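DNA polymerase (Bacillus phage phi29, PDB 2PY5) replicates the viral genome by protein-primed, strand-displacing DNA synthesis of high processivity and fidelity, and proofreads it with a 3'-5' exonuclease activity. Local coordinates at residues F[287-292]-F[346-351]; F[489-494]-F[541-546]; F[551-556]-F[569-574]. The protein carries 2 engineered substitutions. One frame throughout, in Å; residues are numbered along the deposited sequence.

In the fold
Contacts 1 and 2 and the first strand of contact 3 lie in the polymerizing region; 569-574 belongs to the C-terminal region involved in binding DNA and terminal protein. Contact 1 pairs two strands of an antiparallel sheet, its centre about 43 Å from the centres of the others. Contacts 2 and 3 are neighbours, centres about 20 Å apart, and Phe546 of one packs on Ile574 of the other. Contacts 1 and 2 are partly buried, whereas contact 3 is a surface hairpin close to the bound DNA. Contacts 1 and 3 rest on backbone hydrogen bonds between antiparallel strands, contact 3 with a classic beta bulge. In contact 2 a strand meets a loop, and stacking and packing replace such bonds.

Contact 1. Residues F[287-292]-F[346-351]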
# COMPACT_ATOMS: atom_id res chain seq x y z
N HIS F 287 -10.70 18.56 18.77
CA HIS F 287 -9.35 19.06 19.05
C HIS F 287 -9.25 19.20 20.57
O HIS F 287 -10.03 19.94 21.19
CB HIS F 287 -9.12 20.41 18.37
CG HIS F 287 -7.72 20.95 18.51
ND1 HIS F 287 -7.40 22.25 18.19
CD2 HIS F 287 -6.56 20.38 18.95
CE1 HIS F 287 -6.11 22.46 18.41
NE2 HIS F 287 -5.58 21.34 18.86
N ILE F 288 -8.27 18.50 21.14
CA ILE F 288 -8.09 18.42 22.60
C ILE F 288 -6.60 18.57 22.87
O ILE F 288 -5.79 18.04 22.12
CB ILE F 288 -8.63 17.06 23.17
CG1 ILE F 288 -8.38 16.93 24.67
CG2 ILE F 288 -8.05 15.85 22.41
CD1 ILE F 288 -9.16 15.79 25.31
N ARG F 289 -6.26 19.28 23.95
CA ARG F 289 -4.91 19.32 24.47
C ARG F 289 -4.97 18.69 25.84
O ARG F 289 -5.89 18.96 26.60
CB ARG F 289 -4.39 20.74 24.57
CG ARG F 289 -4.02 21.36 23.22
CD ARG F 289 -3.68 22.82 23.33
NE ARG F 289 -2.40 23.03 24.01
CZ ARG F 289 -1.21 22.95 23.42
NH1 ARG F 289 -1.09 22.66 22.13
NH2 ARG F 289 -0.12 23.17 24.12
N CYS F 290 -4.00 17.84 26.16
CA CYS F 290 -4.00 17.19 27.46
C CYS F 290 -2.65 16.56 27.76
O CYS F 290 -1.77 16.50 26.91
CB CYS F 290 -5.09 16.11 27.53
SG CYS F 290 -4.81 14.71 26.45
N GLU F 291 -2.51 16.13 29.01
CA GLU F 291 -1.48 15.20 29.40
C GLU F 291 -2.18 13.91 29.78
O GLU F 291 -3.40 13.89 30.00
CB GLU F 291 -0.66 15.78 30.56
CG GLU F 291 0.16 16.99 30.13
CD GLU F 291 0.86 17.65 31.28
OE1 GLU F 291 0.40 18.72 31.73
OE2 GLU F 291 1.87 17.11 31.74
N PHE F 292 -1.45 12.82 29.72
CA PHE F 292 -2.06 11.52 29.94
C PHE F 292 -1.13 10.51 30.58
O PHE F 292 0.09 10.62 30.50
CB PHE F 292 -2.63 10.96 28.63
CG PHE F 292 -1.61 10.79 27.53
CD1 PHE F 292 -0.78 9.67 27.50
CD2 PHE F 292 -1.50 11.74 26.52
CE1 PHE F 292 0.15 9.50 26.48
CE2 PHE F 292 -0.56 11.57 25.49
CZ PHE F 292 0.25 10.45 25.48
N GLU F 346 -7.96 20.42 27.88
CA GLU F 346 -8.53 21.61 27.28
C GLU F 346 -9.23 21.17 26.01
O GLU F 346 -8.59 20.64 25.11
CB GLU F 346 -7.45 22.66 27.02
CG GLU F 346 -6.72 23.09 28.29
CD GLU F 346 -5.79 24.28 28.11
OE1 GLU F 346 -5.10 24.35 27.07
OE2 GLU F 346 -5.73 25.12 29.03
N TYR F 347 -10.55 21.32 25.97
CA TYR F 347 -11.32 21.06 24.75
C TYR F 347 -11.33 22.33 23.92
O TYR F 347 -11.88 23.35 24.32
CB TYR F 347 -12.75 20.63 25.10
CG TYR F 347 -12.82 19.28 25.75
CD1 TYR F 347 -12.89 19.14 27.13
CD2 TYR F 347 -12.84 18.14 24.97
CE1 TYR F 347 -12.96 17.88 27.72
CE2 TYR F 347 -12.92 16.88 25.54
CZ TYR F 347 -12.98 16.75 26.91
OH TYR F 347 -13.05 15.47 27.44
N ILE F 348 -10.70 22.27 22.74
CA ILE F 348 -10.41 23.49 21.99
C ILE F 348 -11.54 23.84 21.03
O ILE F 348 -12.14 24.91 21.09
CB ILE F 348 -9.06 23.37 21.22
CG1 ILE F 348 -7.90 22.95 22.16
CG2 ILE F 348 -8.73 24.70 20.54
CD1 ILE F 348 -7.61 23.91 23.31
N SER F 349 -11.82 22.91 20.13
CA SER F 349 -12.82 23.08 19.08
C SER F 349 -13.01 21.74 18.39
O SER F 349 -12.33 20.77 18.70
CB SER F 349 -12.33 24.12 18.06
OG SER F 349 -11.42 23.56 17.12
N GLY F 350 -13.92 21.69 17.41
CA GLY F 350 -14.03 20.50 16.60
C GLY F 350 -15.02 20.65 15.46
O GLY F 350 -15.46 21.75 15.14
N LEU F 351 -15.35 19.50 14.88
CA LEU F 351 -16.30 19.41 13.77
C LEU F 351 -17.24 18.26 14.04
O LEU F 351 -16.81 17.18 14.46
CB LEU F 351 -15.61 19.18 12.42
CG LEU F 351 -14.43 20.05 12.01
CD1 LEU F 351 -13.14 19.46 12.54
CD2 LEU F 351 -14.36 20.17 10.47
O HOH W 1 -8.86 24.32 17.09
O HOH W 2 -2.81 23.07 26.94
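Glu346 pairs with Arg289 where strand 340-356 runs antiparallel to strand 283-294. Two backbone bonds join them, and the one from Arg289 N to Glu346 O (2.9 Å) is nearly straight, 169° at the hydrogen. Their side chains leave the sheet on the same face without forming a salt bridge: a water bridges them, accepting from Arg289 NE at 3.0 Å and donating to Glu346 OE1 at 2.6 Å. The water lies in the guanidinium plane, while NH1 of Arg289 forms a salt bridge with Asp325. Tyr347, next along, faces Ile288 in a non-hydrogen-bonded pair on the other face of the sheet. The two side chains lie side by side and point the same way, with Ile288 CD1 3.9 Å from Tyr347 CE2; the phenol OH is hydrogen-bonded to Lys337 NZ. At Ile348 the backbone turns to a helical conformation (psi -59°), yet its N still donates to His287 O at 2.9 Å. The branch of Ile348 covers one face of the His287 imidazole: CG1 stands over the ring centre, and CB makes an off-centre CH-pi contact, 4.0 Å from the centroid. The imidazole is also stacked with Trp327, and its NE2 is bonded to Asp325, the acid that holds Arg289. Ser349 follows, its OG receiving a bond from a second water that reaches His287 ND1 at 2.8 Å; this water lies in the ring plane. The His287 backbone bonds to both Ile348 N and Ser349 O around the turned Ile348, which would fit the break in strand 340-356. Strand 283-294 is paired with strand 324-329 as well as with strand 340-356, an antiparallel sheet in keeping with the TPR1 subdomain of protein-primed B-family polymerases.

Contact 2. Residues F[489-494]-F[541-546]; sequences FKRAKY and VTFENF. With EDO (1,2-ethanediol), chain L.
Arg491 lays its guanidinium flat on the ring of Phe543, a cation-pi stack at what is, by family topology, the junction of palm and thumb: strand 491-496 belongs to the palm sheet, and 541-546 is a loop leading to the thumb hairpin. The two planes are 9° apart and CZ stands 3.8 Å from the centroid of the Phe543 ring. The two side chains run in opposite senses, and CD of Arg491 makes a CH-pi contact over the same ring face. This describes one of two deposited positions of Phe543. The arginine chain is extended to NE (chi3 -178°), which sets NE over the ring; NE is also salt-bridged to Asp503. A 1,2-ethanediol molecule, probably from the crystallisation liquor, approaches the opposite guanidinium face with C1 and accepts a bond from Lys490 NZ to O1 (2.6 Å). The edge of the Phe543 ring is turned to the backbone of Ala492. The loop is itself braced by an ST motif in which Asn545 N donates to Thr542 OG1 at 3.1 Å. Farther along, Lys493 is extended as far as CD, which lies 3.5 Å from Phe546 O, and bends only beyond it; the Phe546 ring presents its edge in return, with CE2 3.5 Å from Lys493 O.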
# COMPACT_ATOMS: atom_id res chain seq x y z
N PHE F 489 0.56 -21.60 16.81
CA PHE F 489 2.00 -21.86 16.76
C PHE F 489 2.52 -22.61 17.99
O PHE F 489 1.91 -22.57 19.06
CB PHE F 489 2.80 -20.56 16.50
CG PHE F 489 2.56 -19.43 17.50
CD1 PHE F 489 3.23 -19.40 18.73
CD2 PHE F 489 1.74 -18.37 17.17
CE1 PHE F 489 3.04 -18.34 19.61
CE2 PHE F 489 1.55 -17.31 18.04
CZ PHE F 489 2.22 -17.32 19.28
N LYS F 490 3.63 -23.31 17.80
CA LYS F 490 4.31 -24.06 18.86
C LYS F 490 5.23 -23.17 19.67
O LYS F 490 5.40 -23.34 20.88
CB LYS F 490 5.10 -25.23 18.25
CG LYS F 490 6.00 -25.99 19.21
CD LYS F 490 5.28 -26.54 20.47
CE LYS F 490 6.19 -27.41 21.36
NZ LYS F 490 7.41 -26.71 21.86
N ARG F 491 5.86 -22.21 18.99
CA ARG F 491 6.71 -21.25 19.64
C ARG F 491 6.86 -20.04 18.74
O ARG F 491 6.52 -20.10 17.56
CB ARG F 491 8.07 -21.85 19.97
CG ARG F 491 8.85 -22.32 18.78
CD ARG F 491 10.31 -22.64 19.12
NE ARG F 491 11.05 -23.04 17.92
CZ ARG F 491 12.37 -23.22 17.86
NH1 ARG F 491 13.14 -23.01 18.92
NH2 ARG F 491 12.93 -23.57 16.72
N ALA F 492 7.35 -18.96 19.31
CA ALA F 492 7.44 -17.70 18.59
C ALA F 492 8.47 -16.80 19.29
O ALA F 492 8.90 -17.07 20.41
CB ALA F 492 6.08 -17.01 18.52
N LYS F 493 8.90 -15.76 18.58
CA LYS F 493 9.73 -14.73 19.15
C LYS F 493 9.42 -13.41 18.44
O LYS F 493 9.47 -13.31 17.21
CB LYS F 493 11.21 -15.06 19.05
CG LYS F 493 12.10 -14.02 19.79
CD LYS F 493 13.58 -14.33 19.66
CE LYS F 493 14.07 -15.35 20.68
NZ LYS F 493 15.56 -15.30 20.75
N TYR F 494 9.03 -12.42 19.25
CA TYR F 494 8.66 -11.09 18.77
C TYR F 494 9.71 -10.10 19.27
O TYR F 494 9.95 -9.98 20.47
CB TYR F 494 7.29 -10.68 19.32
CG TYR F 494 6.14 -11.53 18.84
CD1 TYR F 494 5.92 -12.81 19.38
CD2 TYR F 494 5.27 -11.08 17.86
CE1 TYR F 494 4.84 -13.60 18.95
CE2 TYR F 494 4.20 -11.86 17.43
CZ TYR F 494 4.00 -13.12 17.96
OH TYR F 494 2.96 -13.90 17.54
N VAL F 541 17.33 -16.29 8.16
CA VAL F 541 16.82 -16.25 9.52
C VAL F 541 16.52 -17.66 10.08
O VAL F 541 15.98 -18.52 9.38
CB VAL F 541 15.54 -15.38 9.61
CG1 VAL F 541 14.93 -15.44 10.99
CG2 VAL F 541 15.85 -13.92 9.20
N THR F 542 16.87 -17.86 11.35
CA THR F 542 16.50 -19.06 12.11
C THR F 542 16.09 -18.62 13.50
O THR F 542 16.36 -17.50 13.92
CB THR F 542 17.71 -20.02 12.25
OG1 THR F 542 18.71 -19.41 13.07
CG2 THR F 542 18.30 -20.34 10.91
N PHE F 543 15.45 -19.51 14.26
CA PHE F 543 15.12 -19.20 15.65
C PHE F 543 16.38 -18.87 16.45
O PHE F 543 16.34 -18.03 17.35
CB PHE F 543 14.34 -20.33 16.32
CG PHE F 543 12.86 -20.09 16.36
CD1 PHE F 543 12.07 -20.44 15.28
CD2 PHE F 543 12.26 -19.51 17.47
CE1 PHE F 543 10.69 -20.20 15.30
CE2 PHE F 543 10.88 -19.28 17.50
CZ PHE F 543 10.10 -19.63 16.42
N GLU F 544 17.49 -19.52 16.11
CA GLU F 544 18.75 -19.30 16.83
C GLU F 544 19.33 -17.90 16.59
O GLU F 544 19.82 -17.27 17.54
CB GLU F 544 19.77 -20.37 16.45
N ASN F 545 19.30 -17.41 15.34
CA ASN F 545 19.94 -16.13 15.02
C ASN F 545 19.02 -14.91 14.97
O ASN F 545 19.49 -13.81 14.74
CB ASN F 545 20.77 -16.23 13.72
CG ASN F 545 19.91 -16.31 12.47
OD1 ASN F 545 18.73 -15.98 12.48
ND2 ASN F 545 20.53 -16.71 11.37
N PHE F 546 17.72 -15.11 15.19
CA PHE F 546 16.75 -14.02 15.11
C PHE F 546 16.77 -13.27 16.41
O PHE F 546 16.17 -13.70 17.39
CB PHE F 546 15.36 -14.58 14.86
CG PHE F 546 14.31 -13.53 14.60
CD1 PHE F 546 14.34 -12.74 13.47
CD2 PHE F 546 13.25 -13.39 15.48
CE1 PHE F 546 13.32 -11.82 13.24
CE2 PHE F 546 12.26 -12.47 15.25
CZ PHE F 546 12.29 -11.70 14.14
C1 EDO L . 10.52 -26.21 20.08
O1 EDO L . 9.15 -25.86 20.14
C2 EDO L . 11.11 -26.13 21.48
O2 EDO L . 11.37 -27.45 21.98

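Contact 3. Residues F[551-556]-F[569-574]; sequences SRKMKP and DDTFTI
Arg552 and Phe572 exchange two backbone hydrogen bonds, as do Lys555 and Asp570, but the antiparallel register slips by one residue between them, so that Met554 and Lys555 both face Asp570 in a classic beta bulge. Lys553 is the centre of an inverse gamma turn just before it, and the backbone N of Thr571 is buried there with no partner. The bond from Phe572 N to Arg552 O is short and straight (2.8 Å, 170°). Ser551 and Thr573, a non-hydrogen-bonded pair, are linked by a hydrogen bond between Ser551 OG and Thr573 OG1 (3.0 Å). Ser551 OG, anti to its backbone N (chi1 -174°), also meets the methyl CG2 of Thr571 at 3.2 Å, a tight approach. Lys553 crosses Thr571 at about a right angle, its CG beside the threonine OG1, and with its bend at chi4 it sets NZ 3.1 Å from Asp569 O, to which it donates. The same ammonium lies near the carboxylate of Asp570, the opposite charges not in contact. On the face bearing Arg552 and Phe572, the extended chain of Lys555 crosses Phe572 obliquely, with CD 3.9 Å from Phe572 CD1; its NZ makes a weak hydrogen bond to Gly532 O. Arg552 leads its end away from the partner strand: Arg552 NH1 donates to Ser551 O at 2.9 Å, and NE forms a salt bridge with Glu540. At the other end Pro556 packs on a thymine base of the bound DNA. The hairpin of strands 551-561 and 564-573, the long hairpin of the thumb, rests Met554 and Phe572 against Ile537 of helix 535-538, while Ile574 beyond it bonds back to Gly549 and Phe550.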
# COMPACT_ATOMS: atom_id res chain seq x y z
N SER F 551 22.10 -8.81 11.27
CA SER F 551 22.46 -7.90 10.18
C SER F 551 22.94 -8.64 8.93
O SER F 551 23.67 -9.62 9.04
CB SER F 551 23.55 -6.92 10.64
OG SER F 551 23.82 -5.94 9.65
N ARG F 552 22.52 -8.16 7.76
CA ARG F 552 22.99 -8.68 6.48
C ARG F 552 23.14 -7.53 5.50
O ARG F 552 22.28 -6.65 5.43
CB ARG F 552 22.01 -9.72 5.91
CG ARG F 552 21.86 -11.01 6.72
CD ARG F 552 23.14 -11.84 6.71
NE ARG F 552 22.95 -13.14 7.34
CZ ARG F 552 22.98 -13.38 8.65
NH1 ARG F 552 23.19 -12.39 9.51
NH2 ARG F 552 22.79 -14.61 9.11
N LYS F 553 24.23 -7.52 4.73
CA LYS F 553 24.44 -6.48 3.74
C LYS F 553 23.86 -6.92 2.40
O LYS F 553 24.58 -7.16 1.43
CB LYS F 553 25.93 -6.15 3.61
CG LYS F 553 26.19 -4.88 2.86
CD LYS F 553 27.67 -4.56 2.81
CE LYS F 553 27.94 -3.36 1.93
NZ LYS F 553 26.96 -2.26 2.17
N MET F 554 22.54 -7.00 2.38
CA MET F 554 21.81 -7.64 1.29
C MET F 554 20.56 -6.89 0.88
O MET F 554 19.79 -7.42 0.08
CB MET F 554 21.41 -9.05 1.72
CG MET F 554 22.55 -9.96 2.09
SD MET F 554 21.95 -11.59 2.57
CE MET F 554 22.10 -12.47 1.03
N LYS F 555 20.35 -5.68 1.40
CA LYS F 555 19.12 -4.94 1.09
C LYS F 555 19.38 -3.93 -0.01
O LYS F 555 20.12 -2.98 0.20
CB LYS F 555 18.56 -4.22 2.32
CG LYS F 555 17.15 -3.64 2.08
CD LYS F 555 16.70 -2.80 3.25
CE LYS F 555 15.28 -2.28 3.06
NZ LYS F 555 14.71 -1.81 4.35
N PRO F 556 18.77 -4.14 -1.18
CA PRO F 556 18.92 -3.16 -2.26
C PRO F 556 18.37 -1.79 -1.87
O PRO F 556 17.23 -1.69 -1.37
CB PRO F 556 18.10 -3.77 -3.40
CG PRO F 556 17.92 -5.18 -3.06
CD PRO F 556 17.94 -5.28 -1.59
N ASP F 569 23.55 -2.86 -2.65
CA ASP F 569 23.29 -3.69 -1.47
C ASP F 569 23.76 -2.93 -0.24
O ASP F 569 24.92 -2.53 -0.13
CB ASP F 569 23.96 -5.06 -1.57
CG ASP F 569 23.23 -6.01 -2.52
OD1 ASP F 569 22.02 -5.82 -2.76
OD2 ASP F 569 23.88 -6.96 -3.03
N ASP F 570 22.82 -2.70 0.65
CA ASP F 570 23.01 -1.91 1.85
C ASP F 570 22.85 -2.82 3.06
O ASP F 570 22.29 -3.93 2.97
CB ASP F 570 21.95 -0.80 1.88
CG ASP F 570 22.28 0.30 2.87
OD1 ASP F 570 23.46 0.67 3.01
OD2 ASP F 570 21.33 0.82 3.52
N THR F 571 23.33 -2.35 4.20
CA THR F 571 23.20 -3.08 5.46
C THR F 571 21.78 -2.99 6.01
O THR F 571 21.26 -1.90 6.25
CB THR F 571 24.16 -2.54 6.50
OG1 THR F 571 25.50 -2.61 5.99
CG2 THR F 571 24.07 -3.35 7.80
N PHE F 572 21.16 -4.16 6.19
CA PHE F 572 19.89 -4.27 6.92
C PHE F 572 20.17 -4.84 8.30
O PHE F 572 20.72 -5.93 8.41
CB PHE F 572 18.92 -5.20 6.20
CG PHE F 572 17.63 -5.37 6.93
CD1 PHE F 572 16.60 -4.45 6.76
CD2 PHE F 572 17.44 -6.43 7.81
CE1 PHE F 572 15.41 -4.58 7.44
CE2 PHE F 572 16.23 -6.57 8.50
CZ PHE F 572 15.22 -5.64 8.30
N THR F 573 19.74 -4.13 9.34
CA THR F 573 19.95 -4.57 10.71
C THR F 573 18.64 -4.49 11.48
O THR F 573 17.92 -3.49 11.35
CB THR F 573 21.01 -3.68 11.41
OG1 THR F 573 22.16 -3.59 10.57
CG2 THR F 573 21.40 -4.22 12.77
N ILE F 574 18.35 -5.51 12.28
CA ILE F 574 17.23 -5.48 13.20
C ILE F 574 17.63 -4.62 14.39
O ILE F 574 18.48 -5.02 15.19
CB ILE F 574 16.82 -6.86 13.67
CG1 ILE F 574 16.44 -7.75 12.48
CG2 ILE F 574 15.64 -6.77 14.66
CD1 ILE F 574 16.01 -9.13 12.86